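Local coordinates for protein leucine aminopeptidase (Parabacteroides distasonis, PDB 3TC8) that probably acts as a zinc-dependent aminopeptidase of the M28 family, a group that also includes glutaminyl-peptide cyclotransferases, at residues Glu92-Asp104 with Asn190-Val202. Numbering follows the deposited sequence. Where two conformers were deposited one is given.
Sequences ENSKRVLLFAHWD and NYTAEYGILLDMV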
loop_
_atom_site.group_PDB
_atom_site.type_symbol
_atom_site.label_atom_id
_atom_site.label_comp_id
_atom_site.label_asym_id
_atom_site.label_seq_id
_atom_site.Cartn_x
_atom_site.Cartn_y
_atom_site.Cartn_z
ATOM N N GLU A 92 7.476 7.346 -20.823
ATOM C CA GLU A 92 8.812 7.610 -21.348
ATOM C C GLU A 92 9.594 8.652 -20.530
ATOM O O GLU A 92 10.798 8.866 -20.788
ATOM C CB GLU A 92 8.730 7.996 -22.840
ATOM C CG GLU A 92 8.011 6.966 -23.744
ATOM C CD GLU A 92 8.570 5.537 -23.632
ATOM O OE1 GLU A 92 9.811 5.366 -23.528
ATOM O OE2 GLU A 92 7.759 4.570 -23.662
ATOM N N ASN A 93 8.962 9.306 -19.564
ATOM C CA ASN A 93 9.662 10.293 -18.754
ATOM C C ASN A 93 10.703 9.588 -17.869
ATOM O O ASN A 93 10.405 8.608 -17.168
ATOM C CB ASN A 93 8.658 11.052 -17.914
ATOM C CG ASN A 93 9.192 12.359 -17.388
ATOM O OD1 ASN A 93 10.402 12.511 -17.154
ATOM N ND2 ASN A 93 8.292 13.311 -17.175
ATOM N N SER A 94 11.946 10.064 -17.908
ATOM C CA SER A 94 13.015 9.466 -17.120
ATOM C C SER A 94 12.875 9.853 -15.646
ATOM O O SER A 94 13.471 9.172 -14.811
ATOM C CB SER A 94 14.411 9.852 -17.677
ATOM O OG SER A 94 14.572 11.232 -17.569
ATOM N N LYS A 95 12.170 10.960 -15.381
ATOM C CA LYS A 95 11.939 11.416 -14.015
ATOM C C LYS A 95 10.599 10.873 -13.557
ATOM O O LYS A 95 9.551 11.136 -14.164
ATOM C CB LYS A 95 11.986 12.938 -13.914
ATOM C CG LYS A 95 13.254 13.537 -14.503
ATOM C CD LYS A 95 13.495 14.948 -14.006
ATOM C CE LYS A 95 14.340 15.768 -14.979
ATOM N NZ LYS A 95 13.486 16.271 -16.116
ATOM N N ARG A 96 10.661 10.051 -12.516
ATOM C CA ARG A 96 9.510 9.264 -12.072
ATOM C C ARG A 96 9.385 9.239 -10.573
ATOM O O ARG A 96 10.366 9.419 -9.850
ATOM C CB ARG A 96 9.633 7.837 -12.579
ATOM C CG ARG A 96 10.002 7.783 -14.035
ATOM C CD ARG A 96 9.731 6.439 -14.678
ATOM N NE ARG A 96 8.309 6.085 -14.721
ATOM C CZ ARG A 96 7.437 6.648 -15.534
ATOM N NH1 ARG A 96 7.819 7.522 -16.479
ATOM N NH2 ARG A 96 6.156 6.281 -15.480
ATOM N N VAL A 97 8.142 9.054 -10.113
ATOM C CA VAL A 97 7.831 8.782 -8.736
ATOM C C VAL A 97 7.044 7.486 -8.669
ATOM O O VAL A 97 6.156 7.253 -9.475
ATOM C CB VAL A 97 7.038 9.927 -8.099
ATOM C CG1 VAL A 97 6.500 9.548 -6.732
ATOM C CG2 VAL A 97 7.941 11.164 -8.012
ATOM N N LEU A 98 7.405 6.618 -7.726
ATOM C CA LEU A 98 6.763 5.359 -7.451
ATOM C C LEU A 98 5.787 5.490 -6.288
ATOM O O LEU A 98 6.201 5.864 -5.208
ATOM C CB LEU A 98 7.841 4.332 -7.143
ATOM C CG LEU A 98 7.344 2.946 -6.699
ATOM C CD1 LEU A 98 6.541 2.266 -7.736
ATOM C CD2 LEU A 98 8.532 2.090 -6.210
ATOM N N LEU A 99 4.537 5.111 -6.535
ATOM C CA LEU A 99 3.495 5.092 -5.476
ATOM C C LEU A 99 2.993 3.655 -5.416
ATOM O O LEU A 99 2.647 3.069 -6.426
ATOM C CB LEU A 99 2.340 6.030 -5.847
ATOM C CG LEU A 99 2.710 7.478 -6.097
ATOM C CD1 LEU A 99 1.436 8.275 -6.498
ATOM C CD2 LEU A 99 3.384 8.135 -4.917
ATOM N N PHE A 100 2.927 3.104 -4.188
ATOM C CA PHE A 100 2.690 1.650 -4.084
ATOM C C PHE A 100 1.931 1.286 -2.860
ATOM O O PHE A 100 1.809 2.043 -1.911
ATOM C CB PHE A 100 3.994 0.846 -4.273
ATOM C CG PHE A 100 5.126 1.128 -3.312
ATOM C CD1 PHE A 100 5.855 2.303 -3.353
ATOM C CD2 PHE A 100 5.540 0.154 -2.427
ATOM C CE1 PHE A 100 6.956 2.520 -2.573
ATOM C CE2 PHE A 100 6.660 0.379 -1.622
ATOM C CZ PHE A 100 7.367 1.520 -1.696
ATOM N N ALA A 101 1.359 0.084 -2.903
ATOM C CA ALA A 101 0.538 -0.489 -1.823
ATOM C C ALA A 101 0.423 -1.998 -2.101
ATOM O O ALA A 101 0.635 -2.416 -3.213
ATOM C CB ALA A 101 -0.873 0.147 -1.860
ATOM N N HIS A 102 0.129 -2.751 -1.050
ATOM C CA HIS A 102 -0.153 -4.179 -1.260
ATOM C C HIS A 102 -1.643 -4.382 -1.433
ATOM O O HIS A 102 -2.468 -3.711 -0.802
ATOM C CB HIS A 102 0.402 -5.067 -0.130
ATOM C CG HIS A 102 -0.444 -5.224 1.079
ATOM N ND1 HIS A 102 -1.294 -6.302 1.217
ATOM C CD2 HIS A 102 -0.587 -4.497 2.206
ATOM C CE1 HIS A 102 -1.947 -6.216 2.351
ATOM N NE2 HIS A 102 -1.522 -5.157 2.997
ATOM N N TRP A 103 -2.016 -5.362 -2.268
ATOM C CA TRP A 103 -3.425 -5.607 -2.585
ATOM C C TRP A 103 -3.984 -6.930 -2.081
ATOM O O TRP A 103 -5.204 -7.125 -2.102
ATOM C CB TRP A 103 -3.731 -5.425 -4.081
ATOM C CG TRP A 103 -3.219 -6.467 -4.998
ATOM C CD1 TRP A 103 -1.991 -6.517 -5.568
ATOM C CD2 TRP A 103 -3.956 -7.554 -5.561
ATOM N NE1 TRP A 103 -1.917 -7.586 -6.432
ATOM C CE2 TRP A 103 -3.123 -8.219 -6.482
ATOM C CE3 TRP A 103 -5.259 -8.029 -5.378
ATOM C CZ2 TRP A 103 -3.559 -9.336 -7.169
ATOM C CZ3 TRP A 103 -5.694 -9.114 -6.094
ATOM C CH2 TRP A 103 -4.857 -9.745 -6.987
ATOM N N ASP A 104 -3.127 -7.871 -1.697
ATOM C CA ASP A 104 -3.582 -9.121 -1.122
ATOM C C ASP A 104 -4.165 -8.929 0.262
ATOM O O ASP A 104 -3.875 -7.942 0.964
ATOM C CB ASP A 104 -2.438 -10.133 -1.066
ATOM C CG ASP A 104 -1.279 -9.686 -0.184
ATOM O OD1 ASP A 104 -0.796 -8.550 -0.361
ATOM O OD2 ASP A 104 -0.855 -10.511 0.670
ATOM N N ASN A 190 16.234 -2.214 -15.101
ATOM C CA ASN A 190 16.910 -1.233 -14.271
ATOM C C ASN A 190 15.982 -0.102 -13.862
ATOM O O ASN A 190 16.398 1.058 -13.738
ATOM C CB ASN A 190 18.166 -0.702 -14.920
ATOM C CG ASN A 190 19.170 -1.787 -15.200
ATOM O OD1 ASN A 190 19.550 -1.966 -16.327
ATOM N ND2 ASN A 190 19.456 -2.606 -14.200
ATOM N N TYR A 191 14.737 -0.441 -13.558
ATOM C CA TYR A 191 13.754 0.530 -13.156
ATOM C C TYR A 191 14.309 1.376 -12.028
ATOM O O TYR A 191 14.796 0.842 -11.036
ATOM C CB TYR A 191 12.467 -0.163 -12.703
ATOM C CG TYR A 191 11.460 0.826 -12.161
ATOM C CD1 TYR A 191 10.678 1.581 -12.999
ATOM C CD2 TYR A 191 11.352 1.084 -10.796
ATOM C CE1 TYR A 191 9.806 2.556 -12.491
ATOM C CE2 TYR A 191 10.476 1.993 -10.303
ATOM C CZ TYR A 191 9.714 2.765 -11.147
ATOM O OH TYR A 191 8.874 3.693 -10.609
ATOM N N THR A 192 14.061 2.675 -12.115
ATOM C CA THR A 192 14.372 3.597 -11.040
ATOM C C THR A 192 13.282 4.669 -10.949
ATOM O O THR A 192 12.505 4.869 -11.872
ATOM C CB THR A 192 15.767 4.216 -11.213
ATOM O OG1 THR A 192 16.137 4.825 -9.983
ATOM C CG2 THR A 192 15.812 5.201 -12.336
ATOM N N ALA A 193 13.288 5.353 -9.833
ATOM C CA ALA A 193 12.439 6.517 -9.607
ATOM C C ALA A 193 13.181 7.427 -8.647
ATOM O O ALA A 193 14.066 6.996 -7.920
ATOM C CB ALA A 193 11.069 6.085 -9.026
ATOM N N GLU A 194 12.764 8.687 -8.569
ATOM C CA GLU A 194 13.387 9.639 -7.689
ATOM C C GLU A 194 13.139 9.258 -6.233
ATOM O O GLU A 194 14.029 9.385 -5.401
ATOM C CB GLU A 194 12.841 11.043 -7.960
ATOM C CG GLU A 194 13.068 11.556 -9.399
ATOM C CD GLU A 194 14.520 11.640 -9.788
ATOM O OE1 GLU A 194 15.209 12.415 -9.102
ATOM O OE2 GLU A 194 14.965 10.941 -10.760
ATOM N N TYR A 195 11.919 8.833 -5.942
ATOM C CA TYR A 195 11.536 8.385 -4.602
ATOM C C TYR A 195 10.278 7.555 -4.743
ATOM O O TYR A 195 9.634 7.538 -5.778
ATOM C CB TYR A 195 11.331 9.559 -3.611
ATOM C CG TYR A 195 10.213 10.519 -3.972
ATOM C CD1 TYR A 195 8.910 10.279 -3.553
ATOM C CD2 TYR A 195 10.440 11.682 -4.683
ATOM C CE1 TYR A 195 7.883 11.119 -3.858
ATOM C CE2 TYR A 195 9.405 12.538 -5.016
ATOM C CZ TYR A 195 8.099 12.250 -4.604
ATOM O OH TYR A 195 7.042 13.058 -4.884
ATOM N N GLY A 196 9.975 6.857 -3.659
ATOM C CA GLY A 196 8.774 6.056 -3.541
ATOM C C GLY A 196 7.962 6.405 -2.293
ATOM O O GLY A 196 8.514 6.770 -1.258
ATOM N N ILE A 197 6.635 6.280 -2.416
ATOM C CA ILE A 197 5.724 6.427 -1.292
ATOM C C ILE A 197 4.827 5.192 -1.244
ATOM O O ILE A 197 4.101 4.910 -2.206
ATOM C CB ILE A 197 4.837 7.677 -1.352
ATOM C CG1 ILE A 197 5.709 8.957 -1.414
ATOM C CG2 ILE A 197 3.894 7.713 -0.169
ATOM C CD1 ILE A 197 4.856 10.206 -1.682
ATOM N N LEU A 198 4.902 4.446 -0.146
ATOM C CA LEU A 198 4.024 3.337 0.179
ATOM C C LEU A 198 2.882 3.835 1.052
ATOM O O LEU A 198 3.114 4.522 2.028
ATOM C CB LEU A 198 4.835 2.284 0.934
ATOM C CG LEU A 198 4.067 1.126 1.577
ATOM C CD1 LEU A 198 3.275 0.313 0.559
ATOM C CD2 LEU A 198 5.020 0.224 2.322
ATOM N N LEU A 199 1.663 3.431 0.725
ATOM C CA LEU A 199 0.502 3.647 1.557
ATOM C C LEU A 199 0.098 2.280 2.109
ATOM O O LEU A 199 -0.183 1.358 1.325
ATOM C CB LEU A 199 -0.663 4.223 0.769
ATOM C CG LEU A 199 -0.402 5.533 -0.009
ATOM C CD1 LEU A 199 -1.677 6.010 -0.679
ATOM C CD2 LEU A 199 0.215 6.556 0.906
ATOM N N ASP A 200 -0.020 2.173 3.405
ATOM C CA ASP A 200 -0.443 0.925 4.048
ATOM C C ASP A 200 -1.296 1.271 5.261
ATOM O O ASP A 200 -0.821 2.011 6.105
ATOM C CB ASP A 200 0.800 0.111 4.436
ATOM C CG ASP A 200 0.517 -1.293 4.902
ATOM O OD1 ASP A 200 -0.624 -1.774 4.818
ATOM O OD2 ASP A 200 1.482 -2.015 5.339
HETATM N N MSE A 201 -2.528 0.793 5.332
HETATM C CA MSE A 201 -3.392 1.131 6.474
HETATM C C MSE A 201 -3.559 2.642 6.655
HETATM O O MSE A 201 -3.205 3.213 7.690
HETATM C CB MSE A 201 -2.928 0.425 7.787
HETATM C CG MSE A 201 -3.009 -1.103 7.677
HETATM SE SE MSE A 201 -2.636 -2.038 9.248
HETATM C CE MSE A 201 -4.260 -2.028 9.928
ATOM N N VAL A 202 -4.078 3.230 5.593
ATOM C CA VAL A 202 -4.327 4.656 5.493
ATOM C C VAL A 202 -5.812 5.009 5.480
ATOM O O VAL A 202 -6.182 6.105 5.081
ATOM C CB VAL A 202 -3.608 5.281 4.286
ATOM C CG1 VAL A 202 -2.095 5.193 4.461
ATOM C CG2 VAL A 202 -4.097 4.701 2.997
HETATM O O HOH W 1 13.330 8.936 -11.939
HETATM O O HOH W 2 -0.021 -1.385 1.432
#
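F100 and L198 pair across two neighbouring parallel strands, 96-102 and 195-200, in the central mixed sheet of the M28 peptidase fold. Four backbone hydrogen bonds from L98 N–Y195 O to L199 N–F100 O join the strands, and E194 N–R96 O (2.8 Å) adds a further rung at the N-terminal end of the pairing. F100 has CG between its backbone N and carbonyl carbon (chi1 59°), which swings the ring across to the partner strand. There L198 CB sits over one ring face, a CH-pi contact 3.8 Å from the centroid, while the backbone C of G196, a residue with no side chain to fill that place, lies at the ring edge. Shortening F100 to an alanine is likely to leave L198 CB without its aromatic cover and to open a gap beside G196. On the same face of the sheet, L98 CB meets Y191 OH, whose hydrogen bond goes to D152 on the adjoining strand; D152 also forms a salt bridge with R96 NE.

The other face carries V97, L99, Y195 and I197. Both methyls of V97 lie against the Y195 ring, CG1 touching CE1 at 3.6 Å and CG2 standing over the face. L99 and I197 run side by side, CD2 of the leucine against CB of the isoleucine, and helix 292-308 packs on L99 and Y195.

Toward the C-terminal end of strand 96-102 the pairing approaches the zinc site. H102 NE2 is hydrogen-bonded to OD1 of the zinc ligand D127, and ND1 donates to D104 OD1 (2.8 Å), so the imidazole is held from both nitrogens as a second-shell group. D200 OD1 lies at its edge, 3.8 Å from CD2, with ring and carboxylate planes 85° apart. Beside them one water bridges the strands, accepting from H102 N and donating to L199 O at 2.7 Å.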